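Local atomic coordinates of botulinum neurotoxin type G (Clostridium botulinum, PDB entry 3MPP), a protein that targets host cells through a receptor-binding domain that adheres to the cell surface, and carries its zinc-protease light chain into the cytosol. Residues 6-11 and 35-40; 70-75 and 215-220. The protein carries 4 engineered substitutions. All blocks are in the same frame, centred on the assembly; numbering follows the deposited sequence. Where two conformers were deposited one is given.

Interaction 1. Residues 6-11 and 35-40; sequences SLSYRG and IGNGQF
In the antiparallel sheet of the N-terminal receptor-binding subdomain, Ser8 and Tyr9 of strand 6-10 meet Asn37 and Gly38, at the turn of the hairpin that joins strands 30-33 and 39-43. The turn, set steeply against the strand, adds a backbone bond to those the strand makes with its sheet neighbours. The peptide bond between Asn37 and Gly38 is cis, which brings its carbonyl oxygen and its N-H onto the same side, and both are used. Tyr9 N donates to Asn37 O at 3.0 Å, with an N-H...O angle of 145°. The donor stands above the carbonyl plane, and the C=O...N angle is only 100°. Ser8 CA presses against the same oxygen at 2.9 Å, adding a CA-H...O contact. Gly38 N donates a hydrogen bond to a water 2.9 Å away, and that water makes a weak, 3.5 Å bond to Leu7 O. The fold is a concanavalin-like beta sandwich, and strand 195-204 of the same sheet pairs with both partners, through Phe201 to Leu7 and through Ile198 to Phe40. Asn37 ND2 also bonds to Asp200 of that strand. On the other branch of this amide, Asn37 OD1 lies 3.4 Å from Ser8 OG, a weak and unsettled bond beside the stronger hydrogen bond between the hydroxyls of Ser8 and Ser17. In one of its two conformers, Arg10 runs alongside Asn37, guanidinium and amide nearly coplanar, with OD1 at the guanidinium edge. Tyr9 has CG anti to the backbone N (chi1 -173°); the end of its side chain leads away from the turn, and its ring stacks on Phe32, while its CB rests 3.7 Å from Gly38 N. Deeper in, Leu7 CD1 touches Phe40 CE2 obliquely at 4.3 Å.

Interaction 2. Residues 70-75 and 215-220; sequences NFWVRT and ERYKIQ. Engineered in segment 215-220: Glu215 (natural residue Ser), Arg216 (natural residue Leu), Lys218 (natural residue Trp).
The indole of Trp72 and the phenol ring of Tyr217 lie almost parallel, their planes 11° apart, where a helix packs on a strand of the N-terminal beta sandwich. They are slid so far that they barely overlap: the centroid of the Trp72 six-membered ring is 5.7 Å from that of Tyr217. The nearest atoms are Trp72 CH2 and Tyr217 CE1, 3.7 Å apart, and the two side chains cross at about a right angle. Lys199, on strand 195-204, makes a cation-pi contact with the same indole, and at its pyrrole edge, in plane, sits Gln220 OE1. Segment 215-220 lies on helix 210-220, between the two receptor-binding subdomains, and its axis passes 11.1 Å from that of strand 70-74. Asn70, two residues before Trp72 and on the same side of the strand, meets Gln220 tip to tip, so the glutamine amide faces both strand residues. On the outer side of the helix, the engineered Glu215 and Lys218 form a salt bridge, with Lys218 NZ 3.4 Å from Glu215 OE1. Gln220 runs extended beyond CG (chi2 -179°), sliding past the indole in the opposite direction. At its end, Gln220 OE1 accepts a hydrogen bond from Trp72 NE1 at 2.9 Å, nearly straight at 163°, the donor standing above the carbonyl plane.

In the fold
From the N terminus, strand 3-10 leads through three short strands to the hairpin turn, where interaction 1 closes a local loop of 23 residues. Only afterwards does the chain enter strand 67-74 and open interaction 2, so the two follow in series, neither nested nor crossed. The second loop is much longer: its 139 residues include most of the other sheet of the sandwich and strand 195-204, before helix 210-220 closes it. Strand 195-204 is the common reference, pairing with strands 3-10, 39-43 and 67-74. Interaction 1 sets the hairpin turn of that sheet against its strand 3-10, and interaction 2 ties the inter-subdomain helix to it, their centres about 13 Å apart.

Interaction 1. Residues 6-11 and 35-40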
ATOM      1  N   SER A   6      -0.197 -21.772   5.415  1.00 51.37           N
ATOM      2  CA  SER A   6      -0.570 -20.362   5.528  1.00 51.56           C
ATOM      3  C   SER A   6      -0.081 -19.807   6.856  1.00 54.68           C
ATOM      4  O   SER A   6      -0.426 -20.323   7.921  1.00 61.26           O
ATOM      5  CB  SER A   6      -2.083 -20.184   5.404  1.00 56.36           C
ATOM      6  OG  SER A   6      -2.757 -20.684   6.543  1.00 66.52           O
ATOM      7  N   LEU A   7       0.736 -18.763   6.797  1.00 49.62           N
ATOM      8  CA  LEU A   7       1.272 -18.178   8.016  1.00 46.06           C
ATOM      9  C   LEU A   7       0.303 -17.135   8.557  1.00 52.56           C
ATOM     10  O   LEU A   7      -0.144 -16.246   7.835  1.00 48.30           O
ATOM     11  CB  LEU A   7       2.651 -17.557   7.778  1.00 44.14           C
ATOM     12  CG  LEU A   7       3.774 -18.528   7.377  1.00 55.33           C
ATOM     13  CD1 LEU A   7       5.147 -17.847   7.365  1.00 49.19           C
ATOM     14  CD2 LEU A   7       3.787 -19.725   8.300  1.00 55.93           C
ATOM     15  N   SER A   8      -0.031 -17.262   9.834  1.00 51.66           N
ATOM     16  CA  SER A   8      -0.815 -16.244  10.511  1.00 48.62           C
ATOM     17  C   SER A   8      -0.181 -15.964  11.855  1.00 49.77           C
ATOM     18  O   SER A   8       0.334 -16.868  12.512  1.00 53.01           O
ATOM     19  CB  SER A   8      -2.260 -16.696  10.703  1.00 55.16           C
ATOM     20  OG  SER A   8      -2.873 -16.973   9.460  1.00 65.57           O
ATOM     21  N   TYR A   9      -0.207 -14.700  12.248  1.00 39.66           N
ATOM     22  CA  TYR A   9       0.251 -14.291  13.561  1.00 49.13           C
ATOM     23  C   TYR A   9      -0.976 -14.105  14.446  1.00 63.24           C
ATOM     24  O   TYR A   9      -1.601 -13.045  14.441  1.00 70.00           O
ATOM     25  CB  TYR A   9       1.046 -12.990  13.456  1.00 40.74           C
ATOM     26  CG  TYR A   9       1.705 -12.579  14.747  1.00 48.16           C
ATOM     27  CD1 TYR A   9       1.258 -11.468  15.454  1.00 48.12           C
ATOM     28  CD2 TYR A   9       2.775 -13.305  15.266  1.00 44.76           C
ATOM     29  CE1 TYR A   9       1.857 -11.090  16.638  1.00 50.85           C
ATOM     30  CE2 TYR A   9       3.382 -12.932  16.449  1.00 46.30           C
ATOM     31  CZ  TYR A   9       2.917 -11.828  17.132  1.00 53.02           C
ATOM     32  OH  TYR A   9       3.517 -11.454  18.311  1.00 59.38           O
ATOM     33  N   ARG A  10      -1.314 -15.147  15.200  0.53 69.27           N
ATOM     34  CA  ARG A  10      -2.507 -15.148  16.043  0.53 74.55           C
ATOM     35  C   ARG A  10      -2.149 -15.108  17.525  0.53 72.69           C
ATOM     36  O   ARG A  10      -1.486 -16.010  18.032  0.53 70.07           O
ATOM     37  CB  ARG A  10      -3.346 -16.401  15.766  0.53 81.47           C
ATOM     38  CG  ARG A  10      -3.770 -16.578  14.315  0.53 82.23           C
ATOM     39  CD  ARG A  10      -5.094 -15.890  14.024  0.53 82.64           C
ATOM     40  NE  ARG A  10      -5.532 -16.106  12.646  0.53 77.80           N
ATOM     41  CZ  ARG A  10      -6.065 -17.240  12.199  0.53 71.64           C
ATOM     42  NH1 ARG A  10      -6.222 -18.270  13.020  0.53 67.49           N
ATOM     43  NH2 ARG A  10      -6.436 -17.345  10.929  0.53 68.70           N
ATOM     44  N   GLY A  11      -2.592 -14.062  18.217  1.00 74.67           N
ATOM     45  CA  GLY A  11      -2.419 -13.974  19.657  1.00 73.19           C
ATOM     46  C   GLY A  11      -1.008 -14.191  20.170  1.00 72.81           C
ATOM     47  O   GLY A  11      -0.776 -15.035  21.036  1.00 69.45           O
ATOM     48  N   ILE A  35      -1.723  -6.553  12.817  1.00 44.09           N
ATOM     49  CA  ILE A  35      -2.625  -5.983  11.814  1.00 46.65           C
ATOM     50  C   ILE A  35      -3.072  -7.093  10.877  1.00 46.34           C
ATOM     51  O   ILE A  35      -2.242  -7.833  10.367  1.00 42.41           O
ATOM     52  CB  ILE A  35      -1.937  -4.895  10.978  1.00 42.84           C
ATOM     53  CG1 ILE A  35      -1.461  -3.748  11.878  1.00 40.02           C
ATOM     54  CG2 ILE A  35      -2.885  -4.394   9.888  1.00 38.02           C
ATOM     55  CD1 ILE A  35      -0.519  -2.757  11.170  1.00 35.52           C
ATOM     56  N   GLY A  36      -4.373  -7.224  10.644  1.00 44.03           N
ATOM     57  CA  GLY A  36      -4.843  -8.332   9.834  1.00 45.38           C
ATOM     58  C   GLY A  36      -4.492  -9.629  10.544  1.00 47.06           C
ATOM     59  O   GLY A  36      -4.947  -9.856  11.656  1.00 48.86           O
ATOM     60  N   ASN A  37      -3.664 -10.477   9.950  1.00 59.71           N
ATOM     61  CA  ASN A  37      -3.341 -11.715  10.650  1.00 72.18           C
ATOM     62  C   ASN A  37      -1.996 -12.398  10.419  1.00 63.35           C
ATOM     63  O   ASN A  37      -1.984 -13.582  10.101  1.00 72.05           O
ATOM     64  CB  ASN A  37      -4.442 -12.746  10.386  1.00 84.29           C
ATOM     65  CG  ASN A  37      -4.466 -13.208   8.944  1.00 81.71           C
ATOM     66  OD1 ASN A  37      -4.864 -14.334   8.644  1.00 88.27           O
ATOM     67  ND2 ASN A  37      -4.025 -12.338   8.041  1.00 63.74           N
ATOM     68  N   GLY A  38      -0.865 -11.716  10.573  1.00 66.55           N
ATOM     69  CA  GLY A  38      -0.734 -10.283  10.740  1.00 40.43           C
ATOM     70  C   GLY A  38       0.422  -9.895   9.811  1.00 37.19           C
ATOM     71  O   GLY A  38       0.368 -10.187   8.622  1.00 41.88           O
ATOM     72  N   GLN A  39       1.469  -9.253  10.325  1.00 30.32           N
ATOM     73  CA  GLN A  39       2.593  -8.845   9.473  1.00 30.25           C
ATOM     74  C   GLN A  39       3.927  -9.114  10.138  1.00 33.56           C
ATOM     75  O   GLN A  39       4.031  -8.995  11.347  1.00 36.28           O
ATOM     76  CB  GLN A  39       2.508  -7.351   9.146  1.00 27.92           C
ATOM     77  CG  GLN A  39       1.153  -6.899   8.601  1.00 29.71           C
ATOM     78  CD  GLN A  39       1.119  -5.388   8.338  1.00 35.25           C
ATOM     79  OE1 GLN A  39       2.062  -4.655   8.683  1.00 32.93           O
ATOM     80  NE2 GLN A  39       0.037  -4.922   7.729  1.00 27.70           N
ATOM     81  N   PHE A  40       4.954  -9.466   9.357  1.00 31.01           N
ATOM     82  CA  PHE A  40       6.298  -9.564   9.933  1.00 31.61           C
ATOM     83  C   PHE A  40       7.387  -8.869   9.126  1.00 30.54           C
ATOM     84  O   PHE A  40       7.311  -8.766   7.907  1.00 35.02           O
ATOM     85  CB  PHE A  40       6.710 -11.018  10.283  1.00 28.27           C
ATOM     86  CG  PHE A  40       6.902 -11.919   9.098  1.00 32.09           C
ATOM     87  CD1 PHE A  40       8.121 -11.967   8.432  1.00 32.89           C
ATOM     88  CD2 PHE A  40       5.881 -12.764   8.681  1.00 38.50           C
ATOM     89  CE1 PHE A  40       8.314 -12.819   7.354  1.00 34.31           C
ATOM     90  CE2 PHE A  40       6.061 -13.616   7.595  1.00 40.16           C
ATOM     91  CZ  PHE A  40       7.291 -13.649   6.932  1.00 32.49           C
TER
HETATM   92  O   HOH W   1       1.145 -13.266   9.111  1.00 65.54           O

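Interaction 2. Residues 70-75 and 215-220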
ATOM      1  N   ASN A  70       1.882 -17.344  -2.804  1.00 46.38           N
ATOM      2  CA  ASN A  70       1.183 -16.060  -2.684  1.00 45.70           C
ATOM      3  C   ASN A  70       1.561 -15.383  -1.378  1.00 46.79           C
ATOM      4  O   ASN A  70       1.596 -16.016  -0.319  1.00 44.08           O
ATOM      5  CB  ASN A  70      -0.338 -16.264  -2.780  1.00 45.24           C
ATOM      6  CG  ASN A  70      -1.146 -15.010  -2.409  1.00 49.99           C
ATOM      7  OD1 ASN A  70      -1.013 -13.940  -3.025  1.00 45.84           O
ATOM      8  ND2 ASN A  70      -2.010 -15.154  -1.413  1.00 43.62           N
ATOM      9  N   PHE A  71       1.888 -14.100  -1.467  1.00 40.82           N
ATOM     10  CA  PHE A  71       2.152 -13.290  -0.293  1.00 38.21           C
ATOM     11  C   PHE A  71       2.179 -11.829  -0.719  1.00 41.86           C
ATOM     12  O   PHE A  71       2.261 -11.519  -1.911  1.00 37.18           O
ATOM     13  CB  PHE A  71       3.478 -13.679   0.375  1.00 38.65           C
ATOM     14  CG  PHE A  71       4.682 -13.455  -0.488  1.00 37.47           C
ATOM     15  CD1 PHE A  71       5.400 -12.272  -0.405  1.00 38.99           C
ATOM     16  CD2 PHE A  71       5.101 -14.425  -1.380  1.00 32.52           C
ATOM     17  CE1 PHE A  71       6.513 -12.054  -1.209  1.00 37.63           C
ATOM     18  CE2 PHE A  71       6.207 -14.220  -2.180  1.00 39.05           C
ATOM     19  CZ  PHE A  71       6.915 -13.024  -2.097  1.00 31.94           C
ATOM     20  N   TRP A  72       2.088 -10.939   0.258  1.00 33.13           N
ATOM     21  CA  TRP A  72       2.199  -9.512  -0.012  1.00 30.98           C
ATOM     22  C   TRP A  72       3.527  -9.082   0.566  1.00 33.86           C
ATOM     23  O   TRP A  72       3.996  -9.672   1.545  1.00 27.81           O
ATOM     24  CB  TRP A  72       1.072  -8.745   0.670  1.00 24.79           C
ATOM     25  CG  TRP A  72      -0.305  -9.050   0.165  1.00 31.47           C
ATOM     26  CD1 TRP A  72      -0.917 -10.278   0.100  1.00 33.41           C
ATOM     27  CD2 TRP A  72      -1.268  -8.096  -0.303  1.00 29.37           C
ATOM     28  NE1 TRP A  72      -2.196 -10.142  -0.396  1.00 33.37           N
ATOM     29  CE2 TRP A  72      -2.434  -8.811  -0.651  1.00 34.76           C
ATOM     30  CE3 TRP A  72      -1.250  -6.705  -0.478  1.00 34.89           C
ATOM     31  CZ2 TRP A  72      -3.573  -8.180  -1.158  1.00 40.66           C
ATOM     32  CZ3 TRP A  72      -2.394  -6.080  -0.974  1.00 31.34           C
ATOM     33  CH2 TRP A  72      -3.534  -6.819  -1.308  1.00 35.11           C
ATOM     34  N   VAL A  73       4.138  -8.072  -0.042  1.00 24.26           N
ATOM     35  CA  VAL A  73       5.445  -7.601   0.388  1.00 22.00           C
ATOM     36  C   VAL A  73       5.457  -6.069   0.451  1.00 30.70           C
ATOM     37  O   VAL A  73       4.752  -5.410  -0.316  1.00 24.48           O
ATOM     38  CB  VAL A  73       6.556  -8.120  -0.567  1.00 40.10           C
ATOM     39  CG1 VAL A  73       6.374  -7.550  -1.969  1.00 39.93           C
ATOM     40  CG2 VAL A  73       7.940  -7.801  -0.027  1.00 35.92           C
ATOM     41  N   ARG A  74       6.240  -5.514   1.380  1.00 25.30           N
ATOM     42  CA  ARG A  74       6.475  -4.069   1.455  1.00 28.60           C
ATOM     43  C   ARG A  74       7.964  -3.851   1.557  1.00 32.58           C
ATOM     44  O   ARG A  74       8.573  -4.251   2.542  1.00 31.54           O
ATOM     45  CB  ARG A  74       5.872  -3.469   2.727  1.00 34.86           C
ATOM     46  CG  ARG A  74       4.510  -2.883   2.624  1.00 55.51           C
ATOM     47  CD  ARG A  74       4.248  -2.029   3.862  1.00 57.25           C
ATOM     48  NE  ARG A  74       4.813  -0.716   3.665  1.00 47.07           N
ATOM     49  CZ  ARG A  74       5.089   0.166   4.621  1.00 33.33           C
ATOM     50  NH1 ARG A  74       4.877  -0.087   5.908  1.00 34.09           N
ATOM     51  NH2 ARG A  74       5.592   1.321   4.261  1.00 24.33           N
ATOM     52  N   THR A  75       8.558  -3.218   0.557  1.00 26.70           N
ATOM     53  CA  THR A  75       9.992  -2.991   0.576  1.00 26.04           C
ATOM     54  C   THR A  75      10.278  -1.489   0.527  1.00 25.75           C
ATOM     55  O   THR A  75       9.611  -0.753  -0.193  1.00 27.49           O
ATOM     56  CB  THR A  75      10.684  -3.742  -0.606  1.00 44.81           C
ATOM     57  OG1 THR A  75      12.041  -3.322  -0.728  1.00 54.46           O
ATOM     58  CG2 THR A  75       9.970  -3.476  -1.908  1.00 43.76           C
ATOM     59  N   GLU A 215      -9.591 -13.415  -7.586  1.00 51.65           N
ATOM     60  CA  GLU A 215     -10.558 -13.522  -6.504  1.00 54.08           C
ATOM     61  C   GLU A 215      -9.862 -13.532  -5.149  1.00 52.84           C
ATOM     62  O   GLU A 215     -10.302 -12.865  -4.218  1.00 55.81           O
ATOM     63  CB  GLU A 215     -11.452 -14.752  -6.687  1.00 64.83           C
ATOM     64  CG  GLU A 215     -12.252 -14.733  -7.990  1.00 78.40           C
ATOM     65  CD  GLU A 215     -12.969 -13.409  -8.224  1.00 92.47           C
ATOM     66  OE1 GLU A 215     -13.568 -12.870  -7.265  1.00 91.55           O
ATOM     67  OE2 GLU A 215     -12.938 -12.908  -9.370  1.00 98.91           O
ATOM     68  N   ARG A 216      -8.767 -14.276  -5.044  1.00 52.37           N
ATOM     69  CA  ARG A 216      -8.014 -14.319  -3.794  1.00 51.04           C
ATOM     70  C   ARG A 216      -7.462 -12.938  -3.451  1.00 49.32           C
ATOM     71  O   ARG A 216      -7.283 -12.600  -2.282  1.00 46.67           O
ATOM     72  CB  ARG A 216      -6.885 -15.344  -3.880  1.00 63.28           C
ATOM     73  CG  ARG A 216      -6.441 -15.880  -2.533  1.00 71.73           C
ATOM     74  CD  ARG A 216      -5.757 -17.226  -2.684  1.00 80.29           C
ATOM     75  NE  ARG A 216      -6.577 -18.171  -3.444  1.00 91.69           N
ATOM     76  CZ  ARG A 216      -7.557 -18.906  -2.922  1.00 94.49           C
ATOM     77  NH1 ARG A 216      -7.852 -18.809  -1.631  1.00 96.26           N
ATOM     78  NH2 ARG A 216      -8.247 -19.737  -3.690  1.00 94.12           N
ATOM     79  N   TYR A 217      -7.203 -12.144  -4.480  1.00 42.69           N
ATOM     80  CA  TYR A 217      -6.729 -10.781  -4.291  1.00 45.11           C
ATOM     81  C   TYR A 217      -7.827  -9.920  -3.675  1.00 51.54           C
ATOM     82  O   TYR A 217      -7.605  -9.231  -2.677  1.00 51.02           O
ATOM     83  CB  TYR A 217      -6.282 -10.192  -5.627  1.00 42.24           C
ATOM     84  CG  TYR A 217      -5.921  -8.724  -5.564  1.00 38.27           C
ATOM     85  CD1 TYR A 217      -4.773  -8.300  -4.915  1.00 34.32           C
ATOM     86  CD2 TYR A 217      -6.724  -7.766  -6.165  1.00 41.69           C
ATOM     87  CE1 TYR A 217      -4.439  -6.953  -4.861  1.00 33.07           C
ATOM     88  CE2 TYR A 217      -6.394  -6.424  -6.119  1.00 43.07           C
ATOM     89  CZ  TYR A 217      -5.248  -6.028  -5.470  1.00 35.67           C
ATOM     90  OH  TYR A 217      -4.919  -4.692  -5.422  1.00 38.70           O
ATOM     91  N   LYS A 218      -9.016  -9.964  -4.271  1.00 53.36           N
ATOM     92  CA  LYS A 218     -10.130  -9.165  -3.779  1.00 52.47           C
ATOM     93  C   LYS A 218     -10.449  -9.533  -2.335  1.00 49.96           C
ATOM     94  O   LYS A 218     -10.708  -8.661  -1.505  1.00 49.01           O
ATOM     95  CB  LYS A 218     -11.358  -9.316  -4.681  1.00 53.84           C
ATOM     96  CG  LYS A 218     -11.122  -8.823  -6.098  1.00 60.58           C
ATOM     97  CD  LYS A 218     -12.416  -8.640  -6.881  1.00 68.43           C
ATOM     98  CE  LYS A 218     -12.893  -9.947  -7.484  1.00 78.00           C
ATOM     99  NZ  LYS A 218     -14.000  -9.745  -8.462  1.00 83.25           N
ATOM    100  N   ILE A 219     -10.411 -10.825  -2.039  1.00 50.99           N
ATOM    101  CA  ILE A 219     -10.617 -11.306  -0.679  1.00 59.46           C
ATOM    102  C   ILE A 219      -9.537 -10.797   0.279  1.00 59.73           C
ATOM    103  O   ILE A 219      -9.846 -10.306   1.365  1.00 58.69           O
ATOM    104  CB  ILE A 219     -10.673 -12.850  -0.617  1.00 69.97           C
ATOM    105  CG1 ILE A 219     -12.102 -13.355  -0.859  1.00 77.37           C
ATOM    106  CG2 ILE A 219     -10.187 -13.350   0.735  1.00 70.81           C
ATOM    107  CD1 ILE A 219     -12.620 -13.154  -2.271  1.00 79.16           C
ATOM    108  N   GLN A 220      -8.273 -10.913  -0.119  1.00 54.69           N
ATOM    109  CA  GLN A 220      -7.180 -10.508   0.762  1.00 53.86           C
ATOM    110  C   GLN A 220      -7.061  -8.991   0.919  1.00 57.94           C
ATOM    111  O   GLN A 220      -6.254  -8.508   1.716  1.00 58.52           O
ATOM    112  CB  GLN A 220      -5.849 -11.125   0.317  1.00 51.06           C
ATOM    113  CG  GLN A 220      -5.764 -12.635   0.569  1.00 56.46           C
ATOM    114  CD  GLN A 220      -4.438 -13.241   0.139  1.00 70.87           C
ATOM    115  OE1 GLN A 220      -3.675 -12.634  -0.617  1.00 72.77           O
ATOM    116  NE2 GLN A 220      -4.160 -14.451   0.616  1.00 74.26           N
TER